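Long-range contacts in reducing-end xylose-releasing exo-oligoxylanase Rex8A (Paenibacillus barcinonensis, PDB 6SUD), which hydrolyses linear and branched xylooligosaccharides from their reducing ends, releasing xylose during the breakdown of xylan: residues G104-Y109 with L121-A126; Y203-Q208 with E278-D283; Y228-C233 with D283-Q288; V273-E278 with A332-D337. The protein carries 1 engineered substitution. All blocks are in the same frame, centred on the assembly; numbering follows the deposited sequence.

Contacts 2, 3 and 4 of this family 8 glycoside hydrolase lie near one another, with centres 11 to 15 Å apart, and contact 1 stands apart. Contacts 3 and 4 have centres 11 Å apart and are joined by a probable hydrogen bond, Gln-286 NE2 to Asp-276 OD2 at 2.8 Å. Contacts 2 and 4 both use helix 268-280 and share Glu-278. Contacts 2 and 3 share Asp-283. Contact 1 lies 28 to 33 Å from the others, centre to centre. Its Ala-126 lines a pocket that holds a bound xylose. In contact 3, the side chain of Leu-229 is about 11 Å from that of Asp-265, the inferred proton acceptor. Contacts 2 and 4 are structural packing away from the annotated sites.

Contact 1. Residues G104-Y109 with L121-A126; sequences GRYKDY and LSPGPA
Tyr-106 and Tyr-109 both hold CG anti to the carbonyl carbon, with chi1 -60° and -65°. Both rings then meet the proline-rich chain of 121-126. Two beta turns shape the loop 104-109. A type I turn runs from Gly-104 to Lys-107, and a type II turn from Tyr-106 to Tyr-109. The second is closed by Tyr-109 N donating to Tyr-106 O at 2.9 Å.

The Tyr-106 ring carries most of the contact. Pro-125 CD sits over one face, 3.9 Å from the ring centroid; the two side chains cross at about a right angle. Gly-124 CA lies over the same face, 4.2 Å from the centroid. Both are CH-pi contacts. Arg-105 CG covers the opposite face, so the ring is sandwiched. Pro-123 adds its CB, 4.2 Å from Tyr-106 CD2. Next to this, Pro-125 CG meets Tyr-109 CD2 at 3.7 Å as the two side chains cross obliquely.

The phenol ends are held elsewhere: Tyr-106 OH bonds to Glu-189 and Tyr-109 OH to Asp-174 O. An alanine in place of Tyr-106 would remove the ring and its hydroxyl, and would probably loosen the packing on Gly-124 and Pro-125 and leave Glu-189 without this partner.

Ala-126, at the end of the second segment, touches a bound xylose. The contact joins the loop between helix 85-99 and strand 113-114 to the chain leaving strand 120-122. Tyr-109 also packs on helix 153-170, and both Tyr-109 and Pro-125 touch Glu-130 of helix 127-144.

Contact 2. Residues Y203-Q208 with E278-D283; sequences YELFAQ and EWFRKD
The carboxylate of Glu-204 is the polar centre of this contact between two helices of the family 8 catalytic domain, an (alpha/alpha)6 barrel. Its strongest partner is Arg-226 of helix 215-232, which forms a salt bridge to OE2. Lys-282 adds a second charge from the other segment. The two side chains reach tip to tip, with Lys-282 NZ 3.3 Å from Glu-204 OE2, in a salt bridge whose hydrogen bond is weak. Two positive groups near OE2 would probably keep the acid ionised. Glu-204 is bent at chi2 (-77°), and Lys-282 is extended until it turns at chi4.

A second polar group closes the end of helix 268-280. Arg-281 is the first residue beyond the helix and has a positive phi. Its NH2 donates to Glu-278 O at 2.9 Å, nearly straight at 167° and on a lone pair of the carbonyl. The guanidinium therefore folds back on the last turn. Its NE also donates to Trp-277 O.

Phe-280 brings the hydrocarbon part of Glu-204 into the packing. Glu-204 CG lies over one ring face, 3.8 Å from the centroid, in a CH-pi contact offset toward the rim. The two side chains run past each other in opposite directions. Leu-205 completes the apolar part with its two methyls. CD2 comes to the Phe-280 edge, 4.0 Å from CZ. Leu-205 crosses Trp-279 at about a right angle, and Trp-279 NE1 is bonded to Tyr-377 O. The leucine's touch on the indole is made by CD1, 3.8 Å from Trp-279 CZ3.

Contact 3. Residues Y228-C233 with D283-Q288; sequences YLRTAC and DPWQVQ. With EDO (1,2-ethanediol), chain E.
Arg-230 crosses the Trp-285 indole obliquely and continues to Asp-283, so one side chain makes both an apolar and a charged contact. Its CG lies over one face of the indole, 3.9 Å from the centroid of the six-membered ring, in a CH-pi contact. The chain then bends at chi3 (-76°). This turns the guanidinium steeply against the ring, with 75° between the planes.

Arg-230 and Asp-283 meet tip to tip with their planes perpendicular. Arg-230 NH1 donates to Asp-283 OD2 at 2.8 Å in a salt bridge. The oxygen lies near the guanidinium plane, but the donor comes from above the carboxylate. Asp-283 also uses its other oxygen. Asp-283 OD1 accepts from Trp-285 N at 3.1 Å, a capping bond at the turn that leads into helix 285-297. The aspartate is thus held from two sides, and the nearby arginine charge would probably favour its ionised form.

Trp-285 has CG anti to the backbone N (chi1 162°), and the indole packs against the end of helix 215-232. Cys-233 stands at its edge, with CB 3.9 Å from CZ2. The sulfur of Cys-233 makes a sulfur-aromatic contact there too. Leu-229 O approaches Trp-285 CH2 to 3.5 Å.

On another part of the helix, Thr-231 OG1 donates to Tyr-228 O at 2.6 Å and accepts from an ethanediol, probably from the crystallisation liquor. The contact joins the C-terminal end of helix 215-232 to the turn leading into helix 285-297. Helix 268-280 packs beside both: Leu-229 touches Val-273, Cys-233 touches Val-269, and Gln-286 touches Trp-277.

Contact 4. Residues V273-E278 with A332-D337; sequences VALDWE and ASLAAD
Ala-332 O is gripped by two backbone donors, Ala-336 N at 2.8 Å and Ala-335 N at 3.1 Å. These bonds hold the turn in which a short 3-10 segment, 332-334, gives way to loop. The turn presses Ala-332, Leu-334 and Ala-335 against helix 268-280 of the family 8 catalytic domain.

The backbones come closest at Ala-274 and Ala-332, with CA atoms 5.0 Å apart. Small side chains permit this: Ala-274 CB rests 3.8 Å from Ala-332 CA. Leu-334 is the main apolar group of the loop. Its CG is anti to the carbonyl carbon (chi1 -77°), and its CB lies 3.7 Å from Ala-274 O. Leu-334 CD1 touches Leu-275 CD1 and Glu-278 CB, and Leu-334 CD2 lies 4.0 Å from Glu-278 CG. Leu-334 and Glu-278 cross at about a right angle. The acid end of Glu-278 is engaged elsewhere, where OE2 accepts from Ala-15 N.

Trp-277 adds the aromatic part. With CG anti to the backbone N (chi1 179°), it places CD1 3.6 Å from Ala-335 CB. Leu-334 O comes to the edge of the indole, near its plane, 3.7 Å from CD1. The ring also takes part in a cation-pi contact with Arg-281. An alanine at Trp-277 would remove the indole and would probably leave Ala-335 less well covered and Arg-281 without its aromatic partner.

Ala-335 also touches Ser-290 of helix 285-297. Between the two segments the contact is van der Waals packing, so its hold probably depends on close fit more than on directed bonds.

Contact 1. Residues G104-Y109 with L121-A126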
# COMPACT_ATOMS: atom_id res chain seq x y z
N GLY A 104 -6.74 21.11 15.44
CA GLY A 104 -7.55 20.20 16.26
C GLY A 104 -6.85 18.88 16.47
O GLY A 104 -5.63 18.80 16.21
N ARG A 105 -7.59 17.86 16.92
CA ARG A 105 -7.01 16.58 17.40
C ARG A 105 -6.33 15.83 16.24
O ARG A 105 -5.46 15.00 16.55
CB ARG A 105 -8.05 15.71 18.10
CG ARG A 105 -9.15 15.14 17.21
CD ARG A 105 -9.92 14.05 17.93
NE ARG A 105 -10.43 14.51 19.22
CZ ARG A 105 -9.98 14.13 20.42
NH1 ARG A 105 -9.00 13.25 20.54
NH2 ARG A 105 -10.52 14.65 21.51
N TYR A 106 -6.68 16.14 14.99
CA TYR A 106 -6.15 15.44 13.78
C TYR A 106 -5.23 16.34 12.94
O TYR A 106 -4.97 16.03 11.77
CB TYR A 106 -7.31 14.91 12.93
CG TYR A 106 -8.23 13.93 13.61
CD1 TYR A 106 -7.74 12.86 14.33
CD2 TYR A 106 -9.61 14.04 13.50
CE1 TYR A 106 -8.58 11.95 14.96
CE2 TYR A 106 -10.47 13.14 14.10
CZ TYR A 106 -9.96 12.09 14.84
OH TYR A 106 -10.79 11.20 15.44
N LYS A 107 -4.73 17.43 13.52
CA LYS A 107 -3.86 18.41 12.83
C LYS A 107 -2.76 17.69 12.05
O LYS A 107 -2.04 16.88 12.67
CB LYS A 107 -3.22 19.35 13.87
CG LYS A 107 -2.41 20.50 13.29
CD LYS A 107 -1.99 21.52 14.33
CE LYS A 107 -0.75 21.10 15.10
NZ LYS A 107 0.49 21.39 14.34
N ASP A 108 -2.64 17.96 10.74
CA ASP A 108 -1.57 17.47 9.84
C ASP A 108 -1.90 16.06 9.34
O ASP A 108 -1.26 15.63 8.37
CB ASP A 108 -0.18 17.52 10.49
CG ASP A 108 0.24 18.91 10.95
OD1 ASP A 108 -0.31 19.89 10.41
OD2 ASP A 108 1.12 19.00 11.83
N TYR A 109 -2.84 15.35 9.97
CA TYR A 109 -3.46 14.12 9.40
C TYR A 109 -4.42 14.49 8.26
O TYR A 109 -4.76 15.69 8.09
CB TYR A 109 -4.23 13.32 10.46
CG TYR A 109 -3.44 12.73 11.60
CD1 TYR A 109 -2.07 12.50 11.53
CD2 TYR A 109 -4.09 12.32 12.75
CE1 TYR A 109 -1.38 11.90 12.57
CE2 TYR A 109 -3.42 11.74 13.81
CZ TYR A 109 -2.06 11.51 13.71
OH TYR A 109 -1.40 10.92 14.75
N LEU A 121 -16.27 14.01 4.56
CA LEU A 121 -17.38 13.10 4.95
C LEU A 121 -17.21 12.63 6.40
O LEU A 121 -18.22 12.43 7.09
CB LEU A 121 -17.38 11.90 4.00
CG LEU A 121 -17.90 12.19 2.60
CD1 LEU A 121 -17.53 11.07 1.64
CD2 LEU A 121 -19.40 12.44 2.61
N SER A 122 -15.97 12.42 6.82
CA SER A 122 -15.59 12.10 8.21
C SER A 122 -14.22 12.73 8.47
O SER A 122 -13.41 12.77 7.56
CB SER A 122 -15.59 10.60 8.40
OG SER A 122 -14.92 10.23 9.58
N PRO A 123 -13.95 13.30 9.66
CA PRO A 123 -12.64 13.90 9.92
C PRO A 123 -11.53 12.89 10.28
O PRO A 123 -10.37 13.23 10.12
CB PRO A 123 -12.92 14.83 11.10
CG PRO A 123 -14.05 14.14 11.84
CD PRO A 123 -14.89 13.48 10.77
N GLY A 124 -11.90 11.70 10.75
CA GLY A 124 -10.95 10.67 11.23
C GLY A 124 -10.00 10.21 10.12
O GLY A 124 -10.41 10.07 8.98
N PRO A 125 -8.70 10.00 10.42
CA PRO A 125 -7.73 9.51 9.45
C PRO A 125 -7.58 7.98 9.36
O PRO A 125 -8.03 7.27 10.24
CB PRO A 125 -6.45 10.12 10.02
CG PRO A 125 -6.62 9.92 11.51
CD PRO A 125 -8.09 10.21 11.75
N ALA A 126 -6.92 7.53 8.29
CA ALA A 126 -6.56 6.13 8.01
C ALA A 126 -5.04 6.05 7.88
O ALA A 126 -4.49 6.47 6.86
CB ALA A 126 -7.25 5.66 6.76

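Contact 2. Residues Y203-Q208 with E278-D283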
# COMPACT_ATOMS: atom_id res chain seq x y z
N TYR A 203 9.55 2.07 6.67
CA TYR A 203 10.05 2.56 7.98
C TYR A 203 11.58 2.62 7.90
O TYR A 203 12.16 3.56 8.47
CB TYR A 203 9.51 1.76 9.17
CG TYR A 203 8.02 1.49 9.12
CD1 TYR A 203 7.15 2.34 8.45
CD2 TYR A 203 7.49 0.37 9.73
CE1 TYR A 203 5.80 2.06 8.37
CE2 TYR A 203 6.14 0.10 9.69
CZ TYR A 203 5.29 0.94 8.99
OH TYR A 203 3.96 0.65 8.89
N GLU A 204 12.23 1.68 7.20
CA GLU A 204 13.69 1.73 6.94
C GLU A 204 14.07 3.07 6.30
O GLU A 204 15.10 3.64 6.69
CB GLU A 204 14.14 0.63 5.99
CG GLU A 204 14.08 -0.74 6.60
CD GLU A 204 15.19 -1.10 7.55
OE1 GLU A 204 16.00 -0.21 7.91
OE2 GLU A 204 15.26 -2.29 7.92
N LEU A 205 13.28 3.51 5.32
CA LEU A 205 13.53 4.78 4.59
C LEU A 205 13.14 5.99 5.45
O LEU A 205 13.82 7.02 5.36
CB LEU A 205 12.78 4.71 3.25
CG LEU A 205 13.28 3.59 2.35
CD1 LEU A 205 12.56 3.58 1.01
CD2 LEU A 205 14.78 3.70 2.13
N PHE A 206 12.12 5.86 6.29
CA PHE A 206 11.77 6.94 7.25
C PHE A 206 12.94 7.13 8.23
O PHE A 206 13.19 8.28 8.63
CB PHE A 206 10.49 6.63 8.02
CG PHE A 206 9.25 6.54 7.18
CD1 PHE A 206 9.23 6.95 5.85
CD2 PHE A 206 8.08 6.04 7.74
CE1 PHE A 206 8.06 6.87 5.11
CE2 PHE A 206 6.91 5.97 7.01
CZ PHE A 206 6.90 6.39 5.70
N ALA A 207 13.66 6.05 8.56
CA ALA A 207 14.82 6.11 9.48
C ALA A 207 15.97 6.88 8.81
O ALA A 207 16.87 7.30 9.55
CB ALA A 207 15.25 4.73 9.92
N GLN A 208 15.95 7.03 7.49
CA GLN A 208 16.94 7.83 6.72
C GLN A 208 16.45 9.26 6.53
O GLN A 208 17.31 10.17 6.52
CB GLN A 208 17.19 7.22 5.34
CG GLN A 208 17.62 5.77 5.36
CD GLN A 208 19.10 5.64 5.59
OE1 GLN A 208 19.87 5.47 4.65
NE2 GLN A 208 19.51 5.74 6.85
N GLU A 278 12.47 -7.90 -1.38
CA GLU A 278 13.15 -7.37 -2.60
C GLU A 278 14.09 -6.22 -2.20
O GLU A 278 15.27 -6.24 -2.61
CB GLU A 278 12.12 -6.97 -3.65
CG GLU A 278 12.73 -6.36 -4.90
CD GLU A 278 13.79 -7.16 -5.64
OE1 GLU A 278 13.99 -8.35 -5.31
OE2 GLU A 278 14.43 -6.58 -6.56
N TRP A 279 13.62 -5.24 -1.43
CA TRP A 279 14.40 -4.01 -1.10
C TRP A 279 15.52 -4.31 -0.10
O TRP A 279 16.63 -3.74 -0.29
CB TRP A 279 13.49 -2.90 -0.57
CG TRP A 279 12.67 -2.23 -1.64
CD1 TRP A 279 12.57 -2.60 -2.95
CD2 TRP A 279 11.83 -1.08 -1.48
NE1 TRP A 279 11.74 -1.74 -3.62
CE2 TRP A 279 11.26 -0.80 -2.74
CE3 TRP A 279 11.49 -0.26 -0.40
CZ2 TRP A 279 10.38 0.25 -2.94
CZ3 TRP A 279 10.62 0.79 -0.60
CH2 TRP A 279 10.08 1.05 -1.87
N PHE A 280 15.25 -5.08 0.96
CA PHE A 280 16.15 -5.14 2.16
C PHE A 280 16.65 -6.56 2.44
O PHE A 280 17.70 -6.64 3.11
CB PHE A 280 15.45 -4.51 3.37
CG PHE A 280 15.28 -3.03 3.20
CD1 PHE A 280 16.39 -2.19 3.12
CD2 PHE A 280 14.03 -2.45 3.11
CE1 PHE A 280 16.24 -0.83 2.94
CE2 PHE A 280 13.89 -1.09 2.89
CZ PHE A 280 14.99 -0.27 2.83
N ARG A 281 15.94 -7.61 2.00
CA ARG A 281 16.42 -9.02 2.03
C ARG A 281 16.82 -9.38 3.48
O ARG A 281 17.82 -10.07 3.65
CB ARG A 281 17.59 -9.17 1.04
CG ARG A 281 17.61 -10.48 0.25
CD ARG A 281 16.49 -10.63 -0.76
NE ARG A 281 16.39 -9.55 -1.73
CZ ARG A 281 17.09 -9.45 -2.87
NH1 ARG A 281 17.98 -10.37 -3.20
NH2 ARG A 281 16.90 -8.40 -3.66
N LYS A 282 16.05 -8.93 4.48
CA LYS A 282 16.46 -8.99 5.91
C LYS A 282 15.87 -10.20 6.65
O LYS A 282 16.56 -10.69 7.59
CB LYS A 282 16.09 -7.71 6.65
CG LYS A 282 17.07 -6.57 6.46
CD LYS A 282 16.72 -5.36 7.29
CE LYS A 282 17.88 -4.40 7.50
NZ LYS A 282 17.97 -3.42 6.39
N ASP A 283 14.65 -10.63 6.33
CA ASP A 283 13.93 -11.69 7.09
C ASP A 283 13.57 -12.83 6.15
O ASP A 283 12.58 -12.75 5.40
CB ASP A 283 12.69 -11.15 7.83
CG ASP A 283 11.93 -12.25 8.55
OD1 ASP A 283 12.49 -13.33 8.74
OD2 ASP A 283 10.81 -12.03 8.92

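Contact 3. Residues Y228-C233 with D283-Q288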
# COMPACT_ATOMS: atom_id res chain seq x y z
N TYR A 228 6.03 -8.51 13.88
CA TYR A 228 4.56 -8.49 13.95
C TYR A 228 3.95 -9.32 12.82
O TYR A 228 3.09 -10.18 13.10
CB TYR A 228 4.00 -7.07 13.84
CG TYR A 228 2.51 -7.01 14.00
CD1 TYR A 228 1.94 -7.28 15.22
CD2 TYR A 228 1.65 -6.71 12.94
CE1 TYR A 228 0.58 -7.23 15.42
CE2 TYR A 228 0.28 -6.64 13.13
CZ TYR A 228 -0.26 -6.91 14.37
OH TYR A 228 -1.59 -6.87 14.63
N LEU A 229 4.40 -9.13 11.59
CA LEU A 229 3.83 -9.96 10.47
C LEU A 229 4.16 -11.43 10.69
O LEU A 229 3.35 -12.24 10.27
CB LEU A 229 4.32 -9.50 9.10
CG LEU A 229 3.95 -8.04 8.85
CD1 LEU A 229 4.82 -7.41 7.79
CD2 LEU A 229 2.47 -7.90 8.58
N ARG A 230 5.27 -11.78 11.34
CA ARG A 230 5.52 -13.22 11.65
C ARG A 230 4.42 -13.74 12.59
O ARG A 230 4.18 -14.94 12.54
CB ARG A 230 6.91 -13.44 12.25
CG ARG A 230 8.04 -13.04 11.31
CD ARG A 230 9.40 -13.60 11.71
NE ARG A 230 10.02 -12.90 12.83
CZ ARG A 230 10.75 -11.79 12.74
NH1 ARG A 230 10.96 -11.22 11.56
NH2 ARG A 230 11.27 -11.24 13.82
N THR A 231 3.81 -12.90 13.44
CA THR A 231 2.77 -13.30 14.43
C THR A 231 1.37 -13.25 13.81
O THR A 231 0.51 -14.04 14.27
CB THR A 231 2.80 -12.46 15.71
OG1 THR A 231 2.37 -11.13 15.40
CG2 THR A 231 4.17 -12.44 16.35
N ALA A 232 1.13 -12.40 12.81
CA ALA A 232 -0.22 -12.19 12.23
C ALA A 232 -0.51 -13.22 11.15
O ALA A 232 -1.70 -13.53 10.94
CB ALA A 232 -0.37 -10.80 11.67
N CYS A 233 0.51 -13.70 10.45
CA CYS A 233 0.28 -14.60 9.28
C CYS A 233 0.15 -16.06 9.72
O CYS A 233 1.01 -16.53 10.46
CB CYS A 233 1.41 -14.48 8.28
SG CYS A 233 1.43 -12.86 7.49
N ASP A 283 14.65 -10.63 6.33
CA ASP A 283 13.93 -11.69 7.09
C ASP A 283 13.57 -12.83 6.15
O ASP A 283 12.58 -12.75 5.40
CB ASP A 283 12.69 -11.15 7.83
CG ASP A 283 11.93 -12.25 8.55
OD1 ASP A 283 12.49 -13.33 8.74
OD2 ASP A 283 10.81 -12.03 8.92
N PRO A 284 14.35 -13.93 6.19
CA PRO A 284 14.12 -15.06 5.28
C PRO A 284 12.82 -15.83 5.55
O PRO A 284 12.41 -16.61 4.69
CB PRO A 284 15.41 -15.91 5.42
CG PRO A 284 16.02 -15.50 6.75
CD PRO A 284 15.46 -14.14 7.12
N TRP A 285 12.15 -15.59 6.68
CA TRP A 285 10.77 -16.12 6.87
C TRP A 285 9.89 -15.61 5.73
O TRP A 285 8.89 -16.29 5.38
CB TRP A 285 10.21 -15.74 8.24
CG TRP A 285 8.72 -15.85 8.37
CD1 TRP A 285 8.00 -16.91 8.85
CD2 TRP A 285 7.75 -14.83 8.04
NE1 TRP A 285 6.67 -16.62 8.84
CE2 TRP A 285 6.48 -15.35 8.36
CE3 TRP A 285 7.83 -13.54 7.52
CZ2 TRP A 285 5.31 -14.62 8.15
CZ3 TRP A 285 6.68 -12.81 7.32
CH2 TRP A 285 5.43 -13.35 7.63
N GLN A 286 10.23 -14.45 5.16
CA GLN A 286 9.41 -13.79 4.11
C GLN A 286 9.30 -14.70 2.89
O GLN A 286 8.21 -14.77 2.26
CB GLN A 286 9.98 -12.40 3.80
CG GLN A 286 9.81 -11.43 4.96
CD GLN A 286 10.35 -10.05 4.69
OE1 GLN A 286 11.17 -9.84 3.78
NE2 GLN A 286 9.91 -9.10 5.50
N VAL A 287 10.37 -15.44 2.58
CA VAL A 287 10.38 -16.39 1.44
C VAL A 287 9.36 -17.49 1.72
O VAL A 287 8.57 -17.77 0.84
CB VAL A 287 11.80 -16.92 1.19
CG1 VAL A 287 11.83 -18.08 0.21
CG2 VAL A 287 12.72 -15.80 0.73
N GLN A 288 9.34 -18.04 2.93
CA GLN A 288 8.43 -19.16 3.29
C GLN A 288 6.99 -18.65 3.33
O GLN A 288 6.13 -19.33 2.77
CB GLN A 288 8.92 -19.85 4.57
CG GLN A 288 10.33 -20.43 4.44
CD GLN A 288 10.58 -21.26 3.20
OE1 GLN A 288 9.68 -21.94 2.69
NE2 GLN A 288 11.80 -21.21 2.69
C1 EDO E . 3.26 -8.52 18.11
O1 EDO E . 2.89 -9.85 17.85
C2 EDO E . 4.55 -8.11 17.57
O2 EDO E . 5.49 -9.15 17.36

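Contact 4. Residues V273-E278 with A332-D337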
# COMPACT_ATOMS: atom_id res chain seq x y z
N VAL A 273 5.19 -7.79 2.28
CA VAL A 273 6.30 -8.69 2.70
C VAL A 273 7.23 -8.95 1.50
O VAL A 273 8.43 -8.90 1.67
CB VAL A 273 5.75 -9.99 3.29
CG1 VAL A 273 4.90 -9.71 4.51
CG2 VAL A 273 4.94 -10.79 2.31
N ALA A 274 6.68 -9.21 0.31
CA ALA A 274 7.46 -9.45 -0.92
C ALA A 274 8.34 -8.23 -1.26
O ALA A 274 9.49 -8.44 -1.65
CB ALA A 274 6.55 -9.73 -2.07
N LEU A 275 7.83 -7.00 -1.11
CA LEU A 275 8.62 -5.80 -1.48
C LEU A 275 9.72 -5.58 -0.43
O LEU A 275 10.84 -5.23 -0.84
CB LEU A 275 7.69 -4.59 -1.65
CG LEU A 275 8.32 -3.37 -2.33
CD1 LEU A 275 8.85 -3.67 -3.72
CD2 LEU A 275 7.31 -2.24 -2.38
N ASP A 276 9.45 -5.83 0.85
CA ASP A 276 10.48 -5.69 1.93
C ASP A 276 11.64 -6.66 1.65
O ASP A 276 12.82 -6.29 1.89
CB ASP A 276 9.90 -6.00 3.31
CG ASP A 276 10.90 -5.73 4.43
OD1 ASP A 276 11.47 -4.63 4.43
OD2 ASP A 276 11.12 -6.64 5.26
N TRP A 277 11.30 -7.88 1.23
CA TRP A 277 12.32 -8.90 0.86
C TRP A 277 13.14 -8.37 -0.32
O TRP A 277 14.38 -8.38 -0.22
CB TRP A 277 11.68 -10.25 0.55
CG TRP A 277 12.72 -11.26 0.16
CD1 TRP A 277 12.95 -11.76 -1.08
CD2 TRP A 277 13.69 -11.85 1.03
NE1 TRP A 277 13.99 -12.64 -1.04
CE2 TRP A 277 14.47 -12.72 0.23
CE3 TRP A 277 13.99 -11.72 2.39
CZ2 TRP A 277 15.52 -13.46 0.76
CZ3 TRP A 277 15.05 -12.44 2.90
CH2 TRP A 277 15.80 -13.30 2.10
N GLU A 278 12.47 -7.90 -1.38
CA GLU A 278 13.15 -7.37 -2.60
C GLU A 278 14.09 -6.22 -2.20
O GLU A 278 15.27 -6.24 -2.61
CB GLU A 278 12.12 -6.97 -3.65
CG GLU A 278 12.73 -6.36 -4.90
CD GLU A 278 13.79 -7.16 -5.64
OE1 GLU A 278 13.99 -8.35 -5.31
OE2 GLU A 278 14.43 -6.58 -6.56
N ALA A 332 3.93 -11.68 -4.64
CA ALA A 332 4.66 -12.57 -3.69
C ALA A 332 5.81 -13.29 -4.41
O ALA A 332 6.68 -13.82 -3.71
CB ALA A 332 3.72 -13.56 -3.06
N SER A 333 5.81 -13.30 -5.75
CA SER A 333 6.89 -13.92 -6.57
C SER A 333 8.21 -13.15 -6.44
O SER A 333 9.26 -13.75 -6.77
CB SER A 333 6.47 -14.10 -7.98
OG SER A 333 5.47 -15.11 -8.05
N LEU A 334 8.20 -11.89 -5.97
CA LEU A 334 9.48 -11.20 -5.62
C LEU A 334 10.23 -12.00 -4.55
O LEU A 334 11.47 -11.88 -4.52
CB LEU A 334 9.23 -9.76 -5.15
CG LEU A 334 8.94 -8.73 -6.23
CD1 LEU A 334 8.48 -7.42 -5.62
CD2 LEU A 334 10.15 -8.52 -7.12
N ALA A 335 9.54 -12.75 -3.69
CA ALA A 335 10.16 -13.46 -2.54
C ALA A 335 10.05 -14.98 -2.68
O ALA A 335 10.98 -15.67 -2.27
CB ALA A 335 9.54 -12.98 -1.25
N ALA A 336 8.93 -15.48 -3.21
CA ALA A 336 8.66 -16.94 -3.30
C ALA A 336 9.72 -17.59 -4.20
O ALA A 336 10.09 -16.98 -5.23
CB ALA A 336 7.26 -17.19 -3.81
N ASP A 337 10.19 -18.76 -3.83
CA ASP A 337 11.10 -19.59 -4.67
C ASP A 337 10.49 -20.99 -4.85
O ASP A 337 11.24 -21.92 -5.22
CB ASP A 337 12.49 -19.66 -4.04
CG ASP A 337 12.49 -20.36 -2.70
OD1 ASP A 337 11.42 -20.85 -2.28
OD2 ASP A 337 13.57 -20.42 -2.08